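Local coordinates for T9SS C-terminal target domain-containing protein (Bacteroides cellulosilyticus, PDB 5JVK) that probably hydrolyses O-glycosyl bonds in carbohydrates, as a family 39 glycoside hydrolase of a gut symbiont, at residues A[359-363]-A[442-448]; A[428-432]-A[453-457]. The contacts are given in a common frame with arbitrary orientation. Numbering follows the deposited sequence.

Contact 1 joins the barrel to the beta domain that follows it; contact 2 lies within that domain. Their centres are about 10 Å apart. Helix 350-366 belongs to the eight-stranded parallel (beta/alpha)8 barrel. Strands 429-436 and 439-447 are antiparallel neighbours in a six-stranded sheet, and strand 453-458 follows them in the chain. Contact 1 sets the barrel helix against one face of that sheet. Contact 2 sets strand 453-458, which pairs with 484-489, against the other face. The segments run in the order 359-363, 428-432, 442-448, 453-457, so the two contacts interleave. T447 OG1 lies 2.7 Å from N429 OD1, a probable hydrogen bond that joins them. The sheet is thus sandwiched between barrel and second sheet.

Contact 1 (A[359-363]-A[442-448]); sequences RTYLL and FYTAWTT
Barrel helix 359-363 packs on sheet strand 442-447 in a buried contact. Their axes come within 10.9 Å and cross at -130°. R359 faces W446 (CA to CA 8.6 Å) and L362 faces T444 (8.3 Å). F442, T444 and W446 point their CB atoms toward the helix. W446 (chi1 p) is the main bump. R359 (chi1 m, chi2 t) lies along one face of the indole: CG sits 3.7 Å from the centroid of the five-membered ring, a CH-pi contact. L362 (m, t) fills the hollow between the three strand side chains. Its CD1 is 3.6 Å from T444 OG1 and 4.0 Å from W446 CZ3, and its CD2 is 4.4 Å from the ring edge of F442 at CE2. L363 CD2 meets the indole edge at CZ2, 3.8 Å away. A water links R359 NH2 (3.0 Å) to T448 O (2.8 Å). No direct hydrogen bond joins the two segments; apolar and CH-pi packing and the water do, while D297 salt-bridges R359 and accepts a hydrogen bond from W446 NE1.

Contact 2 (A[428-432]-A[453-457]); sequences VNKVL and TTIRV
Strand 453-457 lies across strand 429-432 in a face-to-face packing of two sheets. Both backbones are extended. The axes approach to 9.8 Å and their directions differ by 38°, so the strands run roughly parallel without backbone pairing. N429 sits opposite T453 (CA to CA 8.5 Å) and V431 opposite V457 (8.7 Å). T453 comes first. With chi1 p, its OG1 gives a weak hydrogen bond to N429 OD1 at 3.2 Å. The stronger partner of N429 OD1 is T447 OG1 on the adjacent strand. T454 points away, and its hydroxyl bonds to N488 of strand 484-489. I455 (chi1 p, chi2 t) points inward between the two facing side chains. Its CG2 is 3.6 Å from N429 ND2, and its CD1 is 3.9 Å from V431 CG2. R456 is out of reach of 428-432 and forms a salt bridge with D481. V457 (chi1 t) turns inward again, with CG2 4.2 Å from V431 CG2. L425 of strand 419-425 also touches both V431 and I455. This is the layered packing of a beta sandwich. Its chemistry is graded: apolar contacts of V431 with I455 and V457 make up one end, and the weak T453-N429 bond lies at the other.

Contact 1 (A[359-363]-A[442-448])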
ATOM      1  N   ARG A 359       4.349  -0.845 -10.303  1.00 16.02           N
ATOM      2  CA  ARG A 359       5.789  -0.993 -10.508  1.00 15.92           C
ATOM      3  C   ARG A 359       6.572  -1.179  -9.208  1.00 16.03           C
ATOM      4  O   ARG A 359       7.537  -1.947  -9.178  1.00 15.93           O
ATOM      5  CB  ARG A 359       6.338   0.179 -11.340  1.00 15.83           C
ATOM      6  CG  ARG A 359       6.087  -0.033 -12.821  1.00 15.79           C
ATOM      7  CD  ARG A 359       5.980   1.231 -13.652  1.00 15.72           C
ATOM      8  NE  ARG A 359       7.203   2.026 -13.693  1.00 15.62           N
ATOM      9  CZ  ARG A 359       7.404   3.065 -14.506  1.00 15.63           C
ATOM     10  NH1 ARG A 359       6.472   3.454 -15.379  1.00 15.67           N
ATOM     11  NH2 ARG A 359       8.556   3.723 -14.458  1.00 15.70           N
ATOM     12  N   THR A 360       6.147  -0.500  -8.142  1.00 16.22           N
ATOM     13  CA  THR A 360       6.744  -0.689  -6.810  1.00 16.44           C
ATOM     14  C   THR A 360       6.654  -2.144  -6.346  1.00 16.54           C
ATOM     15  O   THR A 360       7.658  -2.729  -5.944  1.00 16.45           O
ATOM     16  CB  THR A 360       6.085   0.223  -5.747  1.00 16.36           C
ATOM     17  OG1 THR A 360       6.372   1.588  -6.054  1.00 16.14           O
ATOM     18  CG2 THR A 360       6.598  -0.082  -4.337  1.00 16.39           C
ATOM     19  N   TYR A 361       5.456  -2.717  -6.406  1.00 16.73           N
ATOM     20  CA  TYR A 361       5.245  -4.085  -5.922  1.00 17.08           C
ATOM     21  C   TYR A 361       5.846  -5.142  -6.852  1.00 17.33           C
ATOM     22  O   TYR A 361       6.322  -6.179  -6.383  1.00 17.36           O
ATOM     23  CB  TYR A 361       3.760  -4.345  -5.649  1.00 17.00           C
ATOM     24  CG  TYR A 361       3.253  -3.570  -4.453  1.00 17.05           C
ATOM     25  CD1 TYR A 361       3.721  -3.858  -3.175  1.00 17.23           C
ATOM     26  CD2 TYR A 361       2.321  -2.542  -4.594  1.00 17.25           C
ATOM     27  CE1 TYR A 361       3.273  -3.153  -2.070  1.00 17.33           C
ATOM     28  CE2 TYR A 361       1.865  -1.828  -3.492  1.00 17.38           C
ATOM     29  CZ  TYR A 361       2.345  -2.141  -2.230  1.00 17.45           C
ATOM     30  OH  TYR A 361       1.908  -1.449  -1.126  1.00 17.63           O
ATOM     31  N   LEU A 362       5.846  -4.868  -8.155  1.00 17.55           N
ATOM     32  CA  LEU A 362       6.509  -5.739  -9.127  1.00 17.70           C
ATOM     33  C   LEU A 362       8.028  -5.720  -8.958  1.00 17.91           C
ATOM     34  O   LEU A 362       8.658  -6.779  -8.945  1.00 18.30           O
ATOM     35  CB  LEU A 362       6.117  -5.362 -10.558  1.00 17.70           C
ATOM     36  CG  LEU A 362       4.660  -5.671 -10.920  1.00 17.67           C
ATOM     37  CD1 LEU A 362       4.222  -4.889 -12.151  1.00 17.79           C
ATOM     38  CD2 LEU A 362       4.442  -7.161 -11.130  1.00 17.66           C
ATOM     39  N   LEU A 363       8.610  -4.530  -8.816  1.00 17.98           N
ATOM     40  CA  LEU A 363      10.050  -4.410  -8.546  1.00 17.96           C
ATOM     41  C   LEU A 363      10.437  -4.904  -7.141  1.00 18.23           C
ATOM     42  O   LEU A 363      11.517  -5.472  -6.962  1.00 18.19           O
ATOM     43  CB  LEU A 363      10.534  -2.971  -8.757  1.00 17.75           C
ATOM     44  CG  LEU A 363      10.534  -2.467 -10.203  1.00 17.68           C
ATOM     45  CD1 LEU A 363      10.737  -0.959 -10.243  1.00 17.74           C
ATOM     46  CD2 LEU A 363      11.596  -3.162 -11.045  1.00 17.58           C
ATOM     47  N   PHE A 442       3.499 -15.909 -15.069  1.00 25.97           N
ATOM     48  CA  PHE A 442       3.211 -14.716 -15.869  1.00 24.74           C
ATOM     49  C   PHE A 442       4.455 -13.869 -16.139  1.00 24.44           C
ATOM     50  O   PHE A 442       5.469 -13.990 -15.442  1.00 23.94           O
ATOM     51  CB  PHE A 442       2.109 -13.866 -15.213  1.00 24.41           C
ATOM     52  CG  PHE A 442       2.574 -13.036 -14.041  1.00 24.01           C
ATOM     53  CD1 PHE A 442       2.670 -13.590 -12.771  1.00 23.78           C
ATOM     54  CD2 PHE A 442       2.893 -11.692 -14.205  1.00 23.85           C
ATOM     55  CE1 PHE A 442       3.089 -12.824 -11.690  1.00 23.64           C
ATOM     56  CE2 PHE A 442       3.313 -10.924 -13.127  1.00 23.81           C
ATOM     57  CZ  PHE A 442       3.412 -11.491 -11.868  1.00 23.56           C
ATOM     58  N   TYR A 443       4.356 -13.030 -17.170  1.00 23.91           N
ATOM     59  CA  TYR A 443       5.369 -12.026 -17.498  1.00 23.71           C
ATOM     60  C   TYR A 443       4.731 -10.660 -17.341  1.00 23.10           C
ATOM     61  O   TYR A 443       3.552 -10.504 -17.643  1.00 23.71           O
ATOM     62  CB  TYR A 443       5.867 -12.178 -18.939  1.00 23.94           C
ATOM     63  CG  TYR A 443       6.327 -13.571 -19.289  1.00 24.64           C
ATOM     64  CD1 TYR A 443       5.410 -14.556 -19.662  1.00 24.97           C
ATOM     65  CD2 TYR A 443       7.680 -13.913 -19.247  1.00 24.93           C
ATOM     66  CE1 TYR A 443       5.825 -15.840 -19.976  1.00 25.21           C
ATOM     67  CE2 TYR A 443       8.106 -15.196 -19.565  1.00 25.18           C
ATOM     68  CZ  TYR A 443       7.174 -16.157 -19.923  1.00 25.43           C
ATOM     69  OH  TYR A 443       7.582 -17.434 -20.236  1.00 26.01           O
ATOM     70  N   THR A 444       5.498  -9.677 -16.871  1.00 22.02           N
ATOM     71  CA  THR A 444       5.035  -8.287 -16.834  1.00 21.48           C
ATOM     72  C   THR A 444       5.939  -7.437 -17.707  1.00 21.03           C
ATOM     73  O   THR A 444       7.129  -7.721 -17.823  1.00 21.17           O
ATOM     74  CB  THR A 444       4.965  -7.702 -15.406  1.00 21.51           C
ATOM     75  OG1 THR A 444       4.392  -6.390 -15.464  1.00 21.35           O
ATOM     76  CG2 THR A 444       6.341  -7.623 -14.742  1.00 21.70           C
ATOM     77  N   ALA A 445       5.373  -6.398 -18.315  1.00 20.37           N
ATOM     78  CA  ALA A 445       6.131  -5.530 -19.211  1.00 19.99           C
ATOM     79  C   ALA A 445       5.667  -4.084 -19.122  1.00 19.62           C
ATOM     80  O   ALA A 445       4.469  -3.811 -19.094  1.00 19.73           O
ATOM     81  CB  ALA A 445       6.032  -6.029 -20.643  1.00 20.05           C
ATOM     82  N   TRP A 446       6.630  -3.169 -19.068  1.00 19.19           N
ATOM     83  CA  TRP A 446       6.356  -1.737 -19.071  1.00 18.87           C
ATOM     84  C   TRP A 446       7.553  -0.967 -19.614  1.00 19.32           C
ATOM     85  O   TRP A 446       8.647  -1.518 -19.756  1.00 19.37           O
ATOM     86  CB  TRP A 446       5.984  -1.244 -17.661  1.00 18.46           C
ATOM     87  CG  TRP A 446       7.115  -1.155 -16.656  1.00 17.93           C
ATOM     88  CD1 TRP A 446       7.980  -0.116 -16.487  1.00 17.67           C
ATOM     89  CD2 TRP A 446       7.462  -2.128 -15.664  1.00 17.72           C
ATOM     90  NE1 TRP A 446       8.854  -0.384 -15.466  1.00 17.47           N
ATOM     91  CE2 TRP A 446       8.563  -1.616 -14.946  1.00 17.49           C
ATOM     92  CE3 TRP A 446       6.958  -3.391 -15.322  1.00 17.69           C
ATOM     93  CZ2 TRP A 446       9.167  -2.317 -13.897  1.00 17.42           C
ATOM     94  CZ3 TRP A 446       7.562  -4.089 -14.275  1.00 17.64           C
ATOM     95  CH2 TRP A 446       8.656  -3.548 -13.577  1.00 17.41           C
ATOM     96  N   THR A 447       7.326   0.309 -19.909  1.00 19.75           N
ATOM     97  CA  THR A 447       8.389   1.221 -20.315  1.00 20.26           C
ATOM     98  C   THR A 447       8.451   2.388 -19.338  1.00 20.88           C
ATOM     99  O   THR A 447       7.425   2.816 -18.807  1.00 20.60           O
ATOM    100  CB  THR A 447       8.210   1.731 -21.767  1.00 20.40           C
ATOM    101  OG1 THR A 447       9.304   2.591 -22.114  1.00 20.48           O
ATOM    102  CG2 THR A 447       6.894   2.487 -21.972  1.00 20.23           C
ATOM    103  N   THR A 448       9.664   2.887 -19.101  1.00 21.57           N
ATOM    104  CA  THR A 448       9.870   4.112 -18.332  1.00 22.18           C
ATOM    105  C   THR A 448       9.591   5.380 -19.160  1.00 23.06           C
ATOM    106  O   THR A 448       9.436   6.462 -18.598  1.00 22.64           O
ATOM    107  CB  THR A 448      11.299   4.178 -17.759  1.00 22.08           C
ATOM    108  OG1 THR A 448      12.257   4.076 -18.820  1.00 21.81           O
ATOM    109  CG2 THR A 448      11.522   3.042 -16.771  1.00 22.24           C
TER
HETATM  110  O   HOH W   1       7.872   5.960 -16.298  1.00  9.42           O

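Contact 2 (A[428-432]-A[453-457])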
ATOM      1  N   VAL A 428      15.503   0.877 -19.901  1.00 23.44           N
ATOM      2  CA  VAL A 428      14.398   1.779 -20.242  1.00 23.56           C
ATOM      3  C   VAL A 428      13.074   1.011 -20.287  1.00 23.55           C
ATOM      4  O   VAL A 428      12.067   1.482 -19.754  1.00 23.82           O
ATOM      5  CB  VAL A 428      14.666   2.511 -21.583  1.00 23.92           C
ATOM      6  CG1 VAL A 428      13.424   3.225 -22.106  1.00 24.28           C
ATOM      7  CG2 VAL A 428      15.795   3.517 -21.408  1.00 24.21           C
ATOM      8  N   ASN A 429      13.096  -0.158 -20.925  1.00 23.48           N
ATOM      9  CA  ASN A 429      11.961  -1.084 -20.951  1.00 23.50           C
ATOM     10  C   ASN A 429      12.256  -2.278 -20.046  1.00 23.59           C
ATOM     11  O   ASN A 429      13.412  -2.671 -19.893  1.00 23.64           O
ATOM     12  CB  ASN A 429      11.701  -1.561 -22.382  1.00 23.51           C
ATOM     13  CG  ASN A 429      11.456  -0.413 -23.347  1.00 23.53           C
ATOM     14  OD1 ASN A 429      10.728   0.526 -23.033  1.00 23.56           O
ATOM     15  ND2 ASN A 429      12.066  -0.480 -24.521  1.00 23.44           N
ATOM     16  N   LYS A 430      11.207  -2.843 -19.452  1.00 23.48           N
ATOM     17  CA  LYS A 430      11.319  -3.989 -18.548  1.00 23.36           C
ATOM     18  C   LYS A 430      10.422  -5.103 -19.037  1.00 22.99           C
ATOM     19  O   LYS A 430       9.269  -4.854 -19.366  1.00 22.94           O
ATOM     20  CB  LYS A 430      10.877  -3.613 -17.128  1.00 23.84           C
ATOM     21  CG  LYS A 430      11.994  -3.370 -16.127  1.00 24.00           C
ATOM     22  CD  LYS A 430      12.551  -1.966 -16.218  1.00 24.43           C
ATOM     23  CE  LYS A 430      13.333  -1.614 -14.967  1.00 24.71           C
ATOM     24  NZ  LYS A 430      13.894  -0.242 -15.067  1.00 25.03           N
ATOM     25  N   VAL A 431      10.954  -6.323 -19.081  1.00 22.77           N
ATOM     26  CA  VAL A 431      10.153  -7.538 -19.251  1.00 22.79           C
ATOM     27  C   VAL A 431      10.646  -8.545 -18.212  1.00 22.64           C
ATOM     28  O   VAL A 431      11.793  -8.987 -18.274  1.00 22.67           O
ATOM     29  CB  VAL A 431      10.253  -8.129 -20.675  1.00 22.86           C
ATOM     30  CG1 VAL A 431       9.337  -9.344 -20.814  1.00 22.97           C
ATOM     31  CG2 VAL A 431       9.885  -7.080 -21.719  1.00 22.89           C
ATOM     32  N   LEU A 432       9.779  -8.885 -17.261  1.00 22.45           N
ATOM     33  CA  LEU A 432      10.150  -9.681 -16.091  1.00 22.50           C
ATOM     34  C   LEU A 432       9.239 -10.894 -15.984  1.00 22.56           C
ATOM     35  O   LEU A 432       8.048 -10.789 -16.258  1.00 22.41           O
ATOM     36  CB  LEU A 432      10.010  -8.839 -14.820  1.00 22.53           C
ATOM     37  CG  LEU A 432      10.599  -7.428 -14.811  1.00 22.46           C
ATOM     38  CD1 LEU A 432      10.157  -6.687 -13.560  1.00 22.46           C
ATOM     39  CD2 LEU A 432      12.115  -7.482 -14.905  1.00 22.45           C
ATOM     40  N   THR A 453       6.455   3.125 -25.877  1.00 27.51           N
ATOM     41  CA  THR A 453       7.191   2.502 -26.989  1.00 27.26           C
ATOM     42  C   THR A 453       6.579   1.163 -27.369  1.00 26.90           C
ATOM     43  O   THR A 453       5.797   0.583 -26.612  1.00 26.24           O
ATOM     44  CB  THR A 453       8.680   2.228 -26.658  1.00 27.49           C
ATOM     45  OG1 THR A 453       8.785   1.481 -25.439  1.00 27.43           O
ATOM     46  CG2 THR A 453       9.455   3.509 -26.529  1.00 28.05           C
ATOM     47  N   THR A 454       6.962   0.685 -28.550  1.00 26.63           N
ATOM     48  CA  THR A 454       6.621  -0.646 -29.021  1.00 26.65           C
ATOM     49  C   THR A 454       7.880  -1.511 -29.002  1.00 27.19           C
ATOM     50  O   THR A 454       8.950  -1.054 -29.406  1.00 26.88           O
ATOM     51  CB  THR A 454       6.047  -0.586 -30.445  1.00 26.27           C
ATOM     52  OG1 THR A 454       4.873   0.241 -30.449  1.00 25.87           O
ATOM     53  CG2 THR A 454       5.692  -1.982 -30.956  1.00 26.05           C
ATOM     54  N   ILE A 455       7.752  -2.744 -28.512  1.00 27.90           N
ATOM     55  CA  ILE A 455       8.832  -3.734 -28.583  1.00 28.47           C
ATOM     56  C   ILE A 455       8.317  -5.074 -29.102  1.00 29.31           C
ATOM     57  O   ILE A 455       7.116  -5.345 -29.087  1.00 28.81           O
ATOM     58  CB  ILE A 455       9.548  -3.947 -27.224  1.00 28.45           C
ATOM     59  CG1 ILE A 455       8.582  -4.447 -26.140  1.00 28.29           C
ATOM     60  CG2 ILE A 455      10.226  -2.662 -26.767  1.00 28.46           C
ATOM     61  CD1 ILE A 455       9.282  -5.170 -25.013  1.00 28.24           C
ATOM     62  N   ARG A 456       9.254  -5.900 -29.557  1.00 30.88           N
ATOM     63  CA  ARG A 456       8.964  -7.235 -30.051  1.00 32.37           C
ATOM     64  C   ARG A 456       9.716  -8.232 -29.195  1.00 33.15           C
ATOM     65  O   ARG A 456      10.934  -8.280 -29.245  1.00 32.83           O
ATOM     66  CB  ARG A 456       9.377  -7.347 -31.517  1.00 32.69           C
ATOM     67  CG  ARG A 456       8.393  -6.661 -32.439  1.00 33.44           C
ATOM     68  CD  ARG A 456       8.949  -6.428 -33.831  1.00 34.34           C
ATOM     69  NE  ARG A 456       7.872  -6.063 -34.755  1.00 35.19           N
ATOM     70  CZ  ARG A 456       7.269  -4.870 -34.814  1.00 36.15           C
ATOM     71  NH1 ARG A 456       7.621  -3.862 -34.010  1.00 36.32           N
ATOM     72  NH2 ARG A 456       6.292  -4.677 -35.699  1.00 36.43           N
ATOM     73  N   VAL A 457       8.987  -9.004 -28.394  1.00 35.12           N
ATOM     74  CA  VAL A 457       9.573 -10.027 -27.528  1.00 36.68           C
ATOM     75  C   VAL A 457       9.288 -11.382 -28.150  1.00 38.40           C
ATOM     76  O   VAL A 457       8.143 -11.657 -28.514  1.00 38.78           O
ATOM     77  CB  VAL A 457       8.955  -9.993 -26.114  1.00 36.54           C
ATOM     78  CG1 VAL A 457       9.657 -10.986 -25.192  1.00 36.79           C
ATOM     79  CG2 VAL A 457       9.015  -8.582 -25.539  1.00 36.36           C
TER